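Local atomic coordinates of capsid protein (Bocavirus gorilla/GBoV1/2009, PDB entry 7LNK), a protein that forms the T=1 icosahedral shell of a gorilla bocavirus, a parvovirus whose capsid is built from sixty copies of this chain. Residues 138-143 against 383-388; 340-345 against 494-499. All coordinates share one frame; numbering follows the deposited sequence.

Along the chain the segments come in the order 138-143, 340-345, 383-388 and 494-499, so the two contacts cross; they join three loop segments and the end of strand 339-341. Their centres lie about 16 Å apart; the centre of interaction 1 is about 3 Å from the centre of the chain, that of the partly buried interaction 2 about 16 Å. They meet directly where 383-388 runs past 494-499: a probable hydrogen bond joins Arg383 N to Cys499 O (3.0 Å). Trp327, on strand 326-328, touches both. In the shell, interaction 1 lies against a second subunit through several residues, and interaction 2 reaches another through Pro344.

Interaction 1: residues 138-143 against 383-388; sequences HPWDED and REHPIW
One face of the Trp140 indole is covered by the Pro386 ring, whose CD sits 3.5 Å from the centroid of the five-membered ring in a CH-pi contact, 18° off the ring normal. The indole is held out by a type II beta turn, His138 to Asp141, in the loop between strands 123-128 and 153-160 of the parvovirus capsid protein, a jelly-roll fold. The benzo edge of the same indole points at a face of His385: CH2 lies over the middle of the imidazole, and the planes meet at 63° in an edge-to-face pair, with Trp140 CZ2 3.4 Å from His385 CD2. Trp140 takes the third position of the turn, with left-handed backbone angles. Pro139, the second residue of the turn, adds an apolar contact through CB, 3.5 Å from Pro386 CG, so Pro386 is packed against both central residues. Trp327 meets the rings of both Trp140 and His385, and Arg239 of a neighbouring subunit makes a cation-pi contact with Trp140. His385 ND1 is hydrogen-bonded to Thr382 OG1. Within the turn, His138 ND1 donates to a lone pair of Pro139 O at 3.0 Å, in the carbonyl plane, though this oxygen is tilted from the imidazole plane.

Interaction 2: residues 340-345 against 494-499; sequences IIANPS and TTFDQC
Phe496 packs one ring face against the backbone of Ala342 and Asn343. Ala342 CA makes a CH-pi contact 4.0 Å from the ring centroid, 28° off the normal, and Asn343 N lies over the same face, offset toward the rim. With CG anti to the backbone N (chi1 179°), the ring reaches from its loop to the chain just beyond strand 339-341. The apolar contacts flank this one. Ala342 CB is 3.9 Å from Phe496 CE1, and the two branches of Ile340 divide the remainder: CG2 approaches the Phe496 ring near its plane and lies 4.0 Å from CB of that residue, whereas CD1 reaches 3.5 Å to Cys499 SG. The polar part of the contact is the partly exposed Asn343 side chain, which lies beside Phe496 and the Asp497 carboxylate. Within 494-499, the turn of the chain brings Gln498 OE1 to two backbone N-H groups, Thr494 N (2.6 Å), nearly in line with the C=O bond, and Thr495 N (3.2 Å), which stands above the carbonyl plane. This pair of bonds closes the loop on itself. Strand 339-341 pairs antiparallel with strand 326-328, and Trp327 of that partner strand touches Ile340, Phe496 and Cys499, so the 494-499 loop packs against side chains from both strands of this two-stranded antiparallel sheet.

Interaction 1: residues 138-143 against 383-388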
loop_
_atom_site.group_PDB
_atom_site.type_symbol
_atom_site.label_atom_id
_atom_site.label_comp_id
_atom_site.label_asym_id
_atom_site.label_seq_id
_atom_site.Cartn_x
_atom_site.Cartn_y
_atom_site.Cartn_z
ATOM N N HIS A 138 90.494 -42.256 32.585
ATOM C CA HIS A 138 91.535 -41.308 32.925
ATOM C C HIS A 138 92.352 -41.062 31.671
ATOM O O HIS A 138 92.480 -41.957 30.831
ATOM C CB HIS A 138 92.425 -41.830 34.059
ATOM C CG HIS A 138 93.438 -40.843 34.538
ATOM N ND1 HIS A 138 94.683 -40.718 33.965
ATOM C CD2 HIS A 138 93.369 -39.893 35.496
ATOM C CE1 HIS A 138 95.353 -39.761 34.578
ATOM N NE2 HIS A 138 94.576 -39.242 35.508
ATOM N N PRO A 139 92.868 -39.852 31.493
ATOM C CA PRO A 139 93.656 -39.563 30.296
ATOM C C PRO A 139 94.811 -40.533 30.119
ATOM O O PRO A 139 95.398 -41.018 31.086
ATOM C CB PRO A 139 94.150 -38.141 30.547
ATOM C CG PRO A 139 93.115 -37.555 31.378
ATOM C CD PRO A 139 92.562 -38.627 32.244
ATOM N N TRP A 140 95.121 -40.812 28.858
ATOM C CA TRP A 140 96.224 -41.641 28.391
ATOM C C TRP A 140 96.078 -43.102 28.779
ATOM O O TRP A 140 97.080 -43.810 28.865
ATOM C CB TRP A 140 97.570 -41.126 28.900
ATOM C CG TRP A 140 97.897 -39.766 28.410
ATOM C CD1 TRP A 140 97.710 -38.598 29.074
ATOM C CD2 TRP A 140 98.433 -39.422 27.135
ATOM N NE1 TRP A 140 98.114 -37.546 28.304
ATOM C CE2 TRP A 140 98.562 -38.025 27.103
ATOM C CE3 TRP A 140 98.827 -40.160 26.019
ATOM C CZ2 TRP A 140 99.063 -37.352 26.002
ATOM C CZ3 TRP A 140 99.320 -39.485 24.927
ATOM C CH2 TRP A 140 99.435 -38.100 24.926
ATOM N N ASP A 141 94.862 -43.574 29.016
ATOM C CA ASP A 141 94.641 -44.988 29.262
ATOM C C ASP A 141 94.603 -45.762 27.955
ATOM O O ASP A 141 94.271 -45.225 26.898
ATOM C CB ASP A 141 93.340 -45.204 30.027
ATOM C CG ASP A 141 93.433 -44.760 31.459
ATOM O OD1 ASP A 141 94.562 -44.532 31.936
ATOM O OD2 ASP A 141 92.379 -44.656 32.117
ATOM N N GLU A 142 94.936 -47.045 28.037
ATOM C CA GLU A 142 94.897 -47.922 26.880
ATOM C C GLU A 142 93.543 -48.583 26.680
ATOM O O GLU A 142 93.397 -49.402 25.770
ATOM C CB GLU A 142 95.979 -48.991 26.998
ATOM C CG GLU A 142 97.366 -48.430 26.901
ATOM C CD GLU A 142 98.429 -49.481 27.056
ATOM O OE1 GLU A 142 98.092 -50.620 27.429
ATOM O OE2 GLU A 142 99.607 -49.169 26.799
ATOM N N ASP A 143 92.561 -48.255 27.507
ATOM C CA ASP A 143 91.215 -48.791 27.390
ATOM C C ASP A 143 90.440 -48.212 26.216
ATOM O O ASP A 143 89.317 -48.648 25.959
ATOM C CB ASP A 143 90.458 -48.565 28.701
ATOM C CG ASP A 143 90.327 -47.101 29.063
ATOM O OD1 ASP A 143 90.660 -46.238 28.235
ATOM O OD2 ASP A 143 89.893 -46.808 30.193
ATOM N N ARG A 383 97.167 -36.361 17.217
ATOM C CA ARG A 383 96.079 -37.293 16.970
ATOM C C ARG A 383 96.001 -38.343 18.064
ATOM O O ARG A 383 94.920 -38.868 18.346
ATOM C CB ARG A 383 96.248 -37.935 15.600
ATOM C CG ARG A 383 95.185 -38.934 15.259
ATOM C CD ARG A 383 95.374 -39.473 13.870
ATOM N NE ARG A 383 94.415 -40.522 13.580
ATOM C CZ ARG A 383 94.637 -41.804 13.826
ATOM N NH1 ARG A 383 95.793 -42.187 14.336
ATOM N NH2 ARG A 383 93.714 -42.705 13.542
ATOM N N GLU A 384 97.121 -38.658 18.711
ATOM C CA GLU A 384 97.016 -39.405 19.958
ATOM C C GLU A 384 97.230 -38.451 21.126
ATOM O O GLU A 384 98.342 -38.111 21.519
ATOM C CB GLU A 384 98.045 -40.527 19.981
ATOM C CG GLU A 384 97.883 -41.543 18.874
ATOM C CD GLU A 384 98.549 -41.091 17.600
ATOM O OE1 GLU A 384 99.119 -39.984 17.608
ATOM O OE2 GLU A 384 98.473 -41.814 16.587
ATOM N N HIS A 385 96.107 -38.052 21.694
ATOM C CA HIS A 385 95.940 -37.399 22.973
ATOM C C HIS A 385 94.571 -37.747 23.510
ATOM O O HIS A 385 93.644 -38.004 22.736
ATOM C CB HIS A 385 96.106 -35.875 22.898
ATOM C CG HIS A 385 97.526 -35.423 22.956
ATOM N ND1 HIS A 385 98.393 -35.529 21.894
ATOM C CD2 HIS A 385 98.221 -34.829 23.951
ATOM C CE1 HIS A 385 99.571 -35.047 22.244
ATOM N NE2 HIS A 385 99.491 -34.612 23.486
ATOM N N PRO A 386 94.408 -37.743 24.823
ATOM C CA PRO A 386 93.065 -37.671 25.392
ATOM C C PRO A 386 92.380 -36.406 24.909
ATOM O O PRO A 386 93.002 -35.347 24.813
ATOM C CB PRO A 386 93.330 -37.627 26.894
ATOM C CG PRO A 386 94.630 -38.285 27.040
ATOM C CD PRO A 386 95.436 -37.929 25.853
ATOM N N ILE A 387 91.099 -36.519 24.583
ATOM C CA ILE A 387 90.354 -35.331 24.198
ATOM C C ILE A 387 90.001 -34.519 25.435
ATOM O O ILE A 387 90.199 -33.302 25.479
ATOM C CB ILE A 387 89.095 -35.720 23.410
ATOM C CG1 ILE A 387 89.469 -36.482 22.154
ATOM C CG2 ILE A 387 88.327 -34.483 23.020
ATOM C CD1 ILE A 387 88.294 -37.102 21.486
ATOM N N TRP A 388 89.501 -35.188 26.468
ATOM C CA TRP A 388 89.017 -34.533 27.668
ATOM C C TRP A 388 89.562 -35.232 28.902
ATOM O O TRP A 388 90.115 -36.329 28.831
ATOM C CB TRP A 388 87.489 -34.523 27.737
ATOM C CG TRP A 388 86.882 -35.883 27.700
ATOM C CD1 TRP A 388 86.681 -36.714 28.754
ATOM C CD2 TRP A 388 86.325 -36.541 26.563
ATOM N NE1 TRP A 388 86.082 -37.868 28.340
ATOM C CE2 TRP A 388 85.846 -37.785 26.996
ATOM C CE3 TRP A 388 86.199 -36.205 25.217
ATOM C CZ2 TRP A 388 85.251 -38.693 26.133
ATOM C CZ3 TRP A 388 85.616 -37.108 24.365
ATOM C CH2 TRP A 388 85.148 -38.336 24.822
#

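Interaction 2: residues 340-345 against 494-499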
loop_
_atom_site.group_PDB
_atom_site.type_symbol
_atom_site.label_atom_id
_atom_site.label_comp_id
_atom_site.label_asym_id
_atom_site.label_seq_id
_atom_site.Cartn_x
_atom_site.Cartn_y
_atom_site.Cartn_z
ATOM N N ILE A 340 107.086 -42.319 21.731
ATOM C CA ILE A 340 107.087 -41.050 21.023
ATOM C C ILE A 340 107.367 -39.948 22.024
ATOM O O ILE A 340 106.597 -39.747 22.967
ATOM C CB ILE A 340 105.770 -40.803 20.278
ATOM C CG1 ILE A 340 105.673 -41.767 19.109
ATOM C CG2 ILE A 340 105.675 -39.372 19.817
ATOM C CD1 ILE A 340 104.375 -41.749 18.446
ATOM N N ILE A 341 108.469 -39.244 21.815
ATOM C CA ILE A 341 108.879 -38.135 22.656
ATOM C C ILE A 341 108.376 -36.858 22.011
ATOM O O ILE A 341 108.618 -36.619 20.823
ATOM C CB ILE A 341 110.404 -38.096 22.810
ATOM C CG1 ILE A 341 110.898 -39.381 23.454
ATOM C CG2 ILE A 341 110.804 -36.922 23.661
ATOM C CD1 ILE A 341 112.379 -39.540 23.396
ATOM N N ALA A 342 107.671 -36.042 22.783
ATOM C CA ALA A 342 107.197 -34.769 22.267
ATOM C C ALA A 342 108.369 -33.871 21.910
ATOM O O ALA A 342 109.379 -33.831 22.613
ATOM C CB ALA A 342 106.314 -34.082 23.298
ATOM N N ASN A 343 108.234 -33.152 20.810
ATOM C CA ASN A 343 109.233 -32.200 20.352
ATOM C C ASN A 343 108.550 -30.862 20.151
ATOM O O ASN A 343 107.319 -30.783 20.110
ATOM C CB ASN A 343 109.926 -32.702 19.068
ATOM C CG ASN A 343 108.986 -32.854 17.892
ATOM O OD1 ASN A 343 108.046 -32.090 17.715
ATOM N ND2 ASN A 343 109.247 -33.860 17.071
ATOM N N PRO A 344 109.315 -29.775 20.075
ATOM C CA PRO A 344 108.694 -28.450 19.996
ATOM C C PRO A 344 107.806 -28.294 18.775
ATOM O O PRO A 344 108.105 -28.798 17.692
ATOM C CB PRO A 344 109.898 -27.508 19.936
ATOM C CG PRO A 344 110.980 -28.337 19.386
ATOM C CD PRO A 344 110.781 -29.659 20.047
ATOM N N SER A 345 106.699 -27.588 18.964
ATOM C CA SER A 345 105.817 -27.228 17.866
ATOM C C SER A 345 106.300 -26.001 17.115
ATOM O O SER A 345 105.698 -25.640 16.101
ATOM C CB SER A 345 104.400 -26.984 18.385
ATOM O OG SER A 345 104.364 -25.879 19.265
ATOM N N THR A 494 106.360 -43.096 14.182
ATOM C CA THR A 494 107.601 -43.198 14.939
ATOM C C THR A 494 107.891 -41.929 15.728
ATOM O O THR A 494 108.426 -41.991 16.839
ATOM C CB THR A 494 108.755 -43.529 13.999
ATOM O OG1 THR A 494 108.513 -44.799 13.393
ATOM C CG2 THR A 494 110.057 -43.596 14.752
ATOM N N THR A 495 107.541 -40.771 15.186
ATOM C CA THR A 495 107.958 -39.509 15.767
ATOM C C THR A 495 106.760 -38.600 16.003
ATOM O O THR A 495 105.658 -38.839 15.507
ATOM C CB THR A 495 108.991 -38.802 14.885
ATOM O OG1 THR A 495 109.555 -37.704 15.607
ATOM C CG2 THR A 495 108.347 -38.267 13.649
ATOM N N PHE A 496 107.001 -37.553 16.789
ATOM C CA PHE A 496 105.925 -36.700 17.278
ATOM C C PHE A 496 105.260 -35.929 16.145
ATOM O O PHE A 496 104.063 -35.631 16.208
ATOM C CB PHE A 496 106.483 -35.746 18.330
ATOM C CG PHE A 496 105.480 -34.793 18.894
ATOM C CD1 PHE A 496 104.615 -35.193 19.887
ATOM C CD2 PHE A 496 105.420 -33.492 18.452
ATOM C CE1 PHE A 496 103.707 -34.317 20.416
ATOM C CE2 PHE A 496 104.511 -32.618 18.978
ATOM C CZ PHE A 496 103.652 -33.032 19.960
ATOM N N ASP A 497 106.017 -35.591 15.103
ATOM C CA ASP A 497 105.436 -34.847 13.993
ATOM C C ASP A 497 104.567 -35.740 13.122
ATOM O O ASP A 497 103.655 -35.257 12.444
ATOM C CB ASP A 497 106.534 -34.192 13.163
ATOM C CG ASP A 497 107.168 -33.013 13.864
ATOM O OD1 ASP A 497 106.573 -32.504 14.832
ATOM O OD2 ASP A 497 108.264 -32.591 13.443
ATOM N N GLN A 498 104.837 -37.045 13.116
ATOM C CA GLN A 498 103.988 -37.963 12.366
ATOM C C GLN A 498 102.633 -38.121 13.028
ATOM O O GLN A 498 101.667 -38.528 12.378
ATOM C CB GLN A 498 104.674 -39.313 12.231
ATOM C CG GLN A 498 105.919 -39.252 11.404
ATOM C CD GLN A 498 106.648 -40.557 11.369
ATOM O OE1 GLN A 498 106.472 -41.400 12.237
ATOM N NE2 GLN A 498 107.514 -40.714 10.391
ATOM N N CYS A 499 102.547 -37.819 14.313
ATOM C CA CYS A 499 101.276 -37.759 15.012
ATOM C C CYS A 499 100.489 -36.507 14.670
ATOM O O CYS A 499 99.349 -36.372 15.119
ATOM C CB CYS A 499 101.509 -37.847 16.515
ATOM S SG CYS A 499 102.212 -39.408 17.040
#